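Local coordinates for protein lactate dehydrogenase, adjacent gene encodes predicted malate dehydrogenase (Cryptosporidium parvum, PDB 4ND2) that probably catalyses the NAD-dependent interconversion of (S)-lactate and pyruvate, and binds pyruvate beside a cofactor analogue, at residues 126-131 / 269-274; 160-165 / 196-201; 183-188 / 293-298. All blocks are in the same frame, centred on the assembly; numbering follows the deposited sequence.

Contact 1: residues 126-131 / 269-274; sequences VMVSHF and GIYMGV
The ring of Y271, on strand 270-279, lies against V128 and S129 of helix 124-135, a largely apolar contact with one bridging water. The main apolar element is a CH-pi interaction. CG1 of V128 stands over one ring face of Y271, 3.6 Å from the centroid and 22° off the normal, displaced toward the CD2-CE2 rim; the closest pair is V128 CG1 to Y271 CD2 at 3.4 Å. Turning this methyl anti to the backbone N (chi1 173°) directs it at the ring, and the two side chains cross at about a right angle. On the CD1 side S129 takes over, its CA 3.7 Å from Y271 CD1, approaching obliquely, and its CB 3.9 Å from the same carbon.

Polar contact between the segments is indirect. One water donates to S129 OG (3.1 Å) and accepts from Y271 N (2.9 Å), linking a helix side chain to the strand backbone beside the ring. At its far end the ring is tethered outside the pair, where Y271 OH hydrogen-bonds to the carbonyls of V142 and H139, between which its one proton is probably shared. Held there by its hydroxyl and covered on one face by V128, the ring is located from two directions.

The contact joins the NAD-binding domain to the C-terminal domain. V128 also packs on C119 of strand 116-119, while F260 of strand 253-261 meets the Y271 ring. Strand 270-279 pairs antiparallel with strand 253-261 and begins at a G1 beta bulge, in which G269 and I270 both face C261. V126 and M272 rest on helix 293-314, which flanks both segments.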
# COMPACT_ATOMS: atom_id res chain seq x y z
N VAL A 126 14.60 -19.28 -24.94
CA VAL A 126 15.00 -19.18 -26.34
C VAL A 126 14.48 -17.88 -26.96
O VAL A 126 15.17 -17.25 -27.75
CB VAL A 126 14.52 -20.39 -27.16
CG1 VAL A 126 14.98 -20.28 -28.61
CG2 VAL A 126 15.05 -21.68 -26.54
N MET A 127 13.26 -17.47 -26.58
CA MET A 127 12.70 -16.21 -27.06
C MET A 127 13.51 -15.01 -26.58
O MET A 127 13.73 -14.07 -27.34
CB MET A 127 11.23 -16.06 -26.63
CG MET A 127 10.26 -17.01 -27.33
SD MET A 127 10.13 -16.81 -29.13
CE MET A 127 11.35 -18.00 -29.70
N VAL A 128 13.97 -15.05 -25.33
CA VAL A 128 14.81 -13.98 -24.77
C VAL A 128 16.09 -13.83 -25.58
O VAL A 128 16.47 -12.73 -25.97
CB VAL A 128 15.18 -14.23 -23.29
CG1 VAL A 128 16.19 -13.19 -22.80
CG2 VAL A 128 13.95 -14.21 -22.41
N SER A 129 16.76 -14.97 -25.80
CA SER A 129 18.00 -15.01 -26.57
C SER A 129 17.78 -14.50 -27.99
O SER A 129 18.57 -13.71 -28.51
CB SER A 129 18.55 -16.44 -26.61
OG SER A 129 19.81 -16.48 -27.24
N HIS A 130 16.70 -14.95 -28.61
CA HIS A 130 16.33 -14.51 -29.95
C HIS A 130 16.12 -13.00 -30.01
O HIS A 130 16.65 -12.34 -30.90
CB HIS A 130 15.07 -15.24 -30.43
CG HIS A 130 14.70 -14.91 -31.84
ND1 HIS A 130 15.48 -15.27 -32.91
CD2 HIS A 130 13.63 -14.26 -32.35
CE1 HIS A 130 14.91 -14.85 -34.03
NE2 HIS A 130 13.78 -14.23 -33.71
N PHE A 131 15.37 -12.46 -29.05
CA PHE A 131 15.11 -11.02 -29.03
C PHE A 131 16.39 -10.19 -28.87
O PHE A 131 16.55 -9.17 -29.53
CB PHE A 131 14.13 -10.63 -27.92
CG PHE A 131 13.78 -9.17 -27.93
CD1 PHE A 131 12.73 -8.70 -28.71
CD2 PHE A 131 14.54 -8.25 -27.21
CE1 PHE A 131 12.42 -7.35 -28.74
CE2 PHE A 131 14.24 -6.90 -27.25
CZ PHE A 131 13.18 -6.45 -28.01
N GLY A 269 28.17 -17.95 -21.73
CA GLY A 269 27.34 -17.04 -22.53
C GLY A 269 26.06 -17.71 -23.01
O GLY A 269 25.95 -18.08 -24.18
N ILE A 270 25.10 -17.86 -22.11
CA ILE A 270 23.80 -18.44 -22.43
C ILE A 270 22.70 -17.79 -21.59
O ILE A 270 22.92 -17.49 -20.41
CB ILE A 270 23.80 -19.97 -22.22
CG1 ILE A 270 22.49 -20.59 -22.74
CG2 ILE A 270 24.01 -20.32 -20.75
CD1 ILE A 270 22.44 -22.09 -22.63
N TYR A 271 21.54 -17.57 -22.20
CA TYR A 271 20.36 -17.10 -21.46
C TYR A 271 19.70 -18.28 -20.76
O TYR A 271 19.22 -19.21 -21.41
CB TYR A 271 19.36 -16.42 -22.40
CG TYR A 271 19.58 -14.93 -22.54
CD1 TYR A 271 20.16 -14.39 -23.68
CD2 TYR A 271 19.20 -14.06 -21.52
CE1 TYR A 271 20.36 -13.03 -23.81
CE2 TYR A 271 19.40 -12.69 -21.64
CZ TYR A 271 19.98 -12.18 -22.79
OH TYR A 271 20.18 -10.83 -22.91
N MET A 272 19.68 -18.25 -19.43
CA MET A 272 18.98 -19.26 -18.64
C MET A 272 18.60 -18.70 -17.26
O MET A 272 19.09 -17.66 -16.84
CB MET A 272 19.85 -20.51 -18.47
CG MET A 272 21.08 -20.33 -17.59
SD MET A 272 21.95 -21.88 -17.31
CE MET A 272 23.20 -21.35 -16.15
N GLY A 273 17.72 -19.42 -16.57
CA GLY A 273 17.26 -19.02 -15.25
C GLY A 273 18.38 -19.04 -14.21
O GLY A 273 18.96 -20.09 -13.95
N VAL A 274 18.66 -17.87 -13.64
CA VAL A 274 19.65 -17.73 -12.57
C VAL A 274 19.22 -16.64 -11.60
O VAL A 274 18.42 -15.78 -11.97
CB VAL A 274 21.05 -17.36 -13.12
CG1 VAL A 274 21.66 -18.52 -13.88
CG2 VAL A 274 20.97 -16.12 -14.01
O HOH W 1 21.62 -17.70 -25.08

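Contact 2: residues 160-165 / 196-201; sequences QHFGVN and SSFIKQ
No polar bond joins F162 to F198, the pair that makes this contact; the shortest polar bond within the segments, Q201 N to S197 O at 2.9 Å, spans F198 along the backbone. The contact itself is purely aromatic. The outer end of the F162 ring, CE1 and CZ, is set over one face of F198, with CE1 3.4 Å from F198 CD2 and CZ 3.5 Å from F198 CG. Their centroids are 4.2 Å apart and the planes meet at 42°, an inclined pair that is neither a parallel stack nor a T-shaped one. Both rings leave their backbones in the same way, CG anti to the carbonyl carbon (chi1 -68° in F162 and -72° in F198), which sends them toward each other across 9.6 Å between the two CA atoms.

A face of F162 is covered by H161 CD2, 3.6 Å above the ring plane; H161 NE2 is bonded to the carbonyl of L203. V190 of strand 189-190 and I204 touch both phenylalanines. G163, with positive phi, turns the chain away directly after F162 at the end of helix 147-162, and V164 then packs on I277 of a second subunit. With only carbon meeting carbon, the contact implies cohesion by dispersion and removal of ring surface from water; no hydrogen bond between the segments sets the tilt of the rings.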
# COMPACT_ATOMS: atom_id res chain seq x y z
N GLN A 160 2.85 -24.24 1.92
CA GLN A 160 1.58 -24.94 2.13
C GLN A 160 1.76 -26.25 2.91
O GLN A 160 0.88 -26.64 3.67
CB GLN A 160 0.86 -25.19 0.80
CG GLN A 160 0.20 -23.94 0.24
CD GLN A 160 -0.39 -24.11 -1.15
OE1 GLN A 160 0.13 -24.87 -1.97
NE2 GLN A 160 -1.47 -23.39 -1.42
N HIS A 161 2.90 -26.92 2.72
CA HIS A 161 3.20 -28.11 3.51
C HIS A 161 3.35 -27.76 4.99
O HIS A 161 2.69 -28.35 5.84
CB HIS A 161 4.47 -28.81 3.02
CG HIS A 161 4.92 -29.92 3.91
ND1 HIS A 161 4.36 -31.18 3.86
CD2 HIS A 161 5.83 -29.95 4.91
CE1 HIS A 161 4.93 -31.95 4.79
NE2 HIS A 161 5.82 -31.22 5.43
N PHE A 162 4.21 -26.78 5.29
CA PHE A 162 4.50 -26.40 6.68
C PHE A 162 3.43 -25.51 7.32
O PHE A 162 3.44 -25.32 8.54
CB PHE A 162 5.86 -25.71 6.77
CG PHE A 162 7.02 -26.62 6.50
CD1 PHE A 162 7.40 -27.58 7.44
CD2 PHE A 162 7.74 -26.53 5.31
CE1 PHE A 162 8.47 -28.42 7.19
CE2 PHE A 162 8.81 -27.37 5.07
CZ PHE A 162 9.18 -28.32 6.01
N GLY A 163 2.52 -24.97 6.52
CA GLY A 163 1.47 -24.08 7.02
C GLY A 163 2.02 -22.75 7.51
O GLY A 163 1.60 -22.25 8.56
N VAL A 164 2.94 -22.17 6.74
CA VAL A 164 3.57 -20.90 7.09
C VAL A 164 3.46 -19.88 5.95
O VAL A 164 3.16 -20.24 4.81
CB VAL A 164 5.07 -21.07 7.44
CG1 VAL A 164 5.23 -21.99 8.64
CG2 VAL A 164 5.87 -21.59 6.25
N ASN A 165 3.72 -18.62 6.28
CA ASN A 165 3.77 -17.54 5.29
C ASN A 165 4.83 -17.83 4.23
O ASN A 165 6.01 -18.00 4.55
CB ASN A 165 4.08 -16.22 6.01
CG ASN A 165 4.11 -15.03 5.08
OD1 ASN A 165 3.79 -15.13 3.89
ND2 ASN A 165 4.50 -13.88 5.61
N SER A 196 16.87 -30.28 5.46
CA SER A 196 17.55 -31.37 6.16
C SER A 196 17.16 -31.45 7.64
O SER A 196 17.02 -32.54 8.19
CB SER A 196 19.07 -31.25 6.02
OG SER A 196 19.55 -30.03 6.58
N SER A 197 16.98 -30.29 8.28
CA SER A 197 16.56 -30.23 9.68
C SER A 197 15.12 -30.70 9.84
O SER A 197 14.81 -31.46 10.76
CB SER A 197 16.71 -28.82 10.26
OG SER A 197 18.07 -28.46 10.36
N PHE A 198 14.24 -30.24 8.96
CA PHE A 198 12.83 -30.65 9.00
C PHE A 198 12.67 -32.16 8.79
O PHE A 198 11.76 -32.77 9.35
CB PHE A 198 12.01 -29.87 7.97
CG PHE A 198 11.79 -28.43 8.32
CD1 PHE A 198 12.35 -27.41 7.56
CD2 PHE A 198 11.01 -28.08 9.42
CE1 PHE A 198 12.15 -26.08 7.89
CE2 PHE A 198 10.81 -26.75 9.75
CZ PHE A 198 11.37 -25.75 8.98
N ILE A 199 13.54 -32.75 7.97
CA ILE A 199 13.54 -34.20 7.77
C ILE A 199 13.90 -34.92 9.08
O ILE A 199 13.21 -35.85 9.48
CB ILE A 199 14.50 -34.63 6.64
CG1 ILE A 199 13.96 -34.16 5.28
CG2 ILE A 199 14.68 -36.15 6.62
CD1 ILE A 199 14.97 -34.17 4.16
N LYS A 200 14.97 -34.47 9.74
CA LYS A 200 15.38 -35.04 11.03
C LYS A 200 14.31 -34.89 12.11
O LYS A 200 14.16 -35.77 12.96
CB LYS A 200 16.68 -34.39 11.52
CG LYS A 200 17.89 -34.70 10.66
CD LYS A 200 19.05 -33.77 10.98
CE LYS A 200 20.17 -33.91 9.95
NZ LYS A 200 21.21 -32.86 10.13
N GLN A 201 13.57 -33.78 12.08
CA GLN A 201 12.52 -33.52 13.06
C GLN A 201 11.22 -34.26 12.74
O GLN A 201 10.29 -34.27 13.56
CB GLN A 201 12.25 -32.02 13.15
CG GLN A 201 13.44 -31.20 13.62
CD GLN A 201 13.29 -29.72 13.31
OE1 GLN A 201 12.18 -29.19 13.27
NE2 GLN A 201 14.41 -29.03 13.09

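Contact 3: residues 183-188 / 293-298; sequences PATSSV and PLEQKL. Unlike the reference sequence in segment 183-188: A184 (reference Val).
This is a polar side-chain-to-loop contact within the C-terminal domain, a carboxylate held by two hydrogen bonds: E295, in the first turn of helix 293-314, reaches into the loop between strands 182-183 and 189-190 and grips S186 at two points. S186 OG donates to E295 OE1 at 2.6 Å, a short bond, and S186 N donates to E295 OE2 at 3.0 Å with an N-H...O angle of 158°. Each oxygen uses its syn lone pair, so the carboxylate faces the serine with both oxygens and its rotation about the CG-CD bond is fixed. The hydroxyl gets there by sitting between the backbone N and the carbonyl carbon (chi1 71°), on the same side as the backbone amide. E295 supplies the reach: beyond CG its chain runs extended (chi2 168°).

The loop backbone just before S186 lies alongside OE2 without bonding it. A184 C is 3.5 Å from E295 OE2, and T185 N is 3.2 Å from the same oxygen at a poor angle. E295 OE1 also accepts the amide of T292, immediately ahead of the helix, so two donors hold that atom. These donors and the nearby helix start would probably stabilise the ionised carboxylate. The loop also packs within the domain, T185 and V188 touching F154 of helix 147-162 and T185 reaching helix 206-227.

A184 centres an inverse gamma turn just after strand 182-183, and a glutamate of the first helical turn ties this connection of the antiparallel sheet to the last helix of the LDH/MDH-type C-terminal domain.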
# COMPACT_ATOMS: atom_id res chain seq x y z
N PRO A 183 14.35 -26.94 -9.40
CA PRO A 183 14.09 -26.41 -8.07
C PRO A 183 15.17 -26.90 -7.10
O PRO A 183 15.24 -28.10 -6.81
CB PRO A 183 12.71 -27.00 -7.72
CG PRO A 183 12.12 -27.44 -9.02
CD PRO A 183 13.29 -27.86 -9.84
N ALA A 184 16.01 -25.98 -6.65
CA ALA A 184 17.20 -26.33 -5.86
C ALA A 184 16.84 -26.58 -4.40
O ALA A 184 16.87 -25.67 -3.58
CB ALA A 184 18.24 -25.24 -5.98
N THR A 185 16.51 -27.83 -4.08
CA THR A 185 16.10 -28.18 -2.72
C THR A 185 17.20 -27.94 -1.68
O THR A 185 16.89 -27.69 -0.52
CB THR A 185 15.67 -29.66 -2.61
OG1 THR A 185 16.73 -30.51 -3.05
CG2 THR A 185 14.42 -29.93 -3.44
N SER A 186 18.46 -27.99 -2.09
CA SER A 186 19.59 -27.89 -1.15
C SER A 186 19.67 -26.53 -0.45
O SER A 186 20.12 -26.45 0.70
CB SER A 186 20.92 -28.18 -1.86
OG SER A 186 21.27 -27.14 -2.75
N SER A 187 19.24 -25.47 -1.13
CA SER A 187 19.30 -24.11 -0.58
C SER A 187 17.93 -23.58 -0.14
O SER A 187 17.77 -22.37 0.05
CB SER A 187 19.91 -23.17 -1.62
OG SER A 187 19.14 -23.16 -2.81
N VAL A 188 16.96 -24.46 0.03
CA VAL A 188 15.66 -24.08 0.58
C VAL A 188 15.80 -23.83 2.09
O VAL A 188 16.49 -24.58 2.78
CB VAL A 188 14.59 -25.16 0.34
CG1 VAL A 188 13.33 -24.90 1.15
CG2 VAL A 188 14.26 -25.25 -1.15
N PRO A 293 26.30 -32.00 -6.29
CA PRO A 293 26.65 -32.66 -7.55
C PRO A 293 25.42 -33.07 -8.37
O PRO A 293 25.41 -32.89 -9.59
CB PRO A 293 27.44 -33.89 -7.09
CG PRO A 293 28.05 -33.47 -5.80
CD PRO A 293 27.05 -32.56 -5.15
N LEU A 294 24.40 -33.60 -7.70
CA LEU A 294 23.14 -33.96 -8.37
C LEU A 294 22.49 -32.74 -9.04
O LEU A 294 22.08 -32.81 -10.19
CB LEU A 294 22.16 -34.60 -7.38
CG LEU A 294 20.77 -34.97 -7.92
CD1 LEU A 294 20.88 -35.84 -9.16
CD2 LEU A 294 19.95 -35.67 -6.84
N GLU A 295 22.42 -31.63 -8.30
CA GLU A 295 21.83 -30.39 -8.83
C GLU A 295 22.63 -29.82 -9.99
O GLU A 295 22.06 -29.30 -10.95
CB GLU A 295 21.66 -29.36 -7.71
CG GLU A 295 20.54 -29.72 -6.73
CD GLU A 295 20.54 -28.89 -5.46
OE1 GLU A 295 21.55 -28.24 -5.14
OE2 GLU A 295 19.50 -28.90 -4.76
N GLN A 296 23.96 -29.92 -9.92
CA GLN A 296 24.83 -29.51 -11.02
C GLN A 296 24.58 -30.33 -12.28
O GLN A 296 24.61 -29.80 -13.39
CB GLN A 296 26.31 -29.62 -10.61
CG GLN A 296 26.74 -28.62 -9.55
CD GLN A 296 28.10 -28.96 -8.95
OE1 GLN A 296 29.07 -29.14 -9.68
NE2 GLN A 296 28.16 -29.04 -7.63
N LYS A 297 24.33 -31.63 -12.10
CA LYS A 297 24.02 -32.52 -13.23
C LYS A 297 22.65 -32.20 -13.83
O LYS A 297 22.50 -32.17 -15.05
CB LYS A 297 24.06 -33.99 -12.78
CG LYS A 297 23.79 -34.98 -13.90
CD LYS A 297 23.93 -36.42 -13.43
CE LYS A 297 23.71 -37.40 -14.57
NZ LYS A 297 24.12 -38.78 -14.21
N LEU A 298 21.66 -31.96 -12.98
CA LEU A 298 20.33 -31.58 -13.44
C LEU A 298 20.37 -30.24 -14.18
O LEU A 298 19.69 -30.07 -15.19
CB LEU A 298 19.34 -31.53 -12.27
CG LEU A 298 19.02 -32.88 -11.63
CD1 LEU A 298 18.31 -32.68 -10.30
CD2 LEU A 298 18.20 -33.76 -12.55

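In the fold
Contact 1 joins the two domains, whereas contacts 2 and 3 lie together within the C-terminal domain, centres 18 Å and nearest atoms about 6 Å apart. Helix 147-162 links these two, carrying F162 at its end and F154, which the 183-188 loop packs on. Helix 293-314 links contacts 3 and 1: it carries E295 in its first turn and farther along packs on V126 and M272; the centres of contacts 1 and 3 are 21 Å apart. Contacts 1 and 2 are 34 Å apart between centres. Contact 1 is nearest the active site, the V128 side chain being about 8 Å from the bound cofactor analogue and about 12 Å from pyruvate; the others lie away from it.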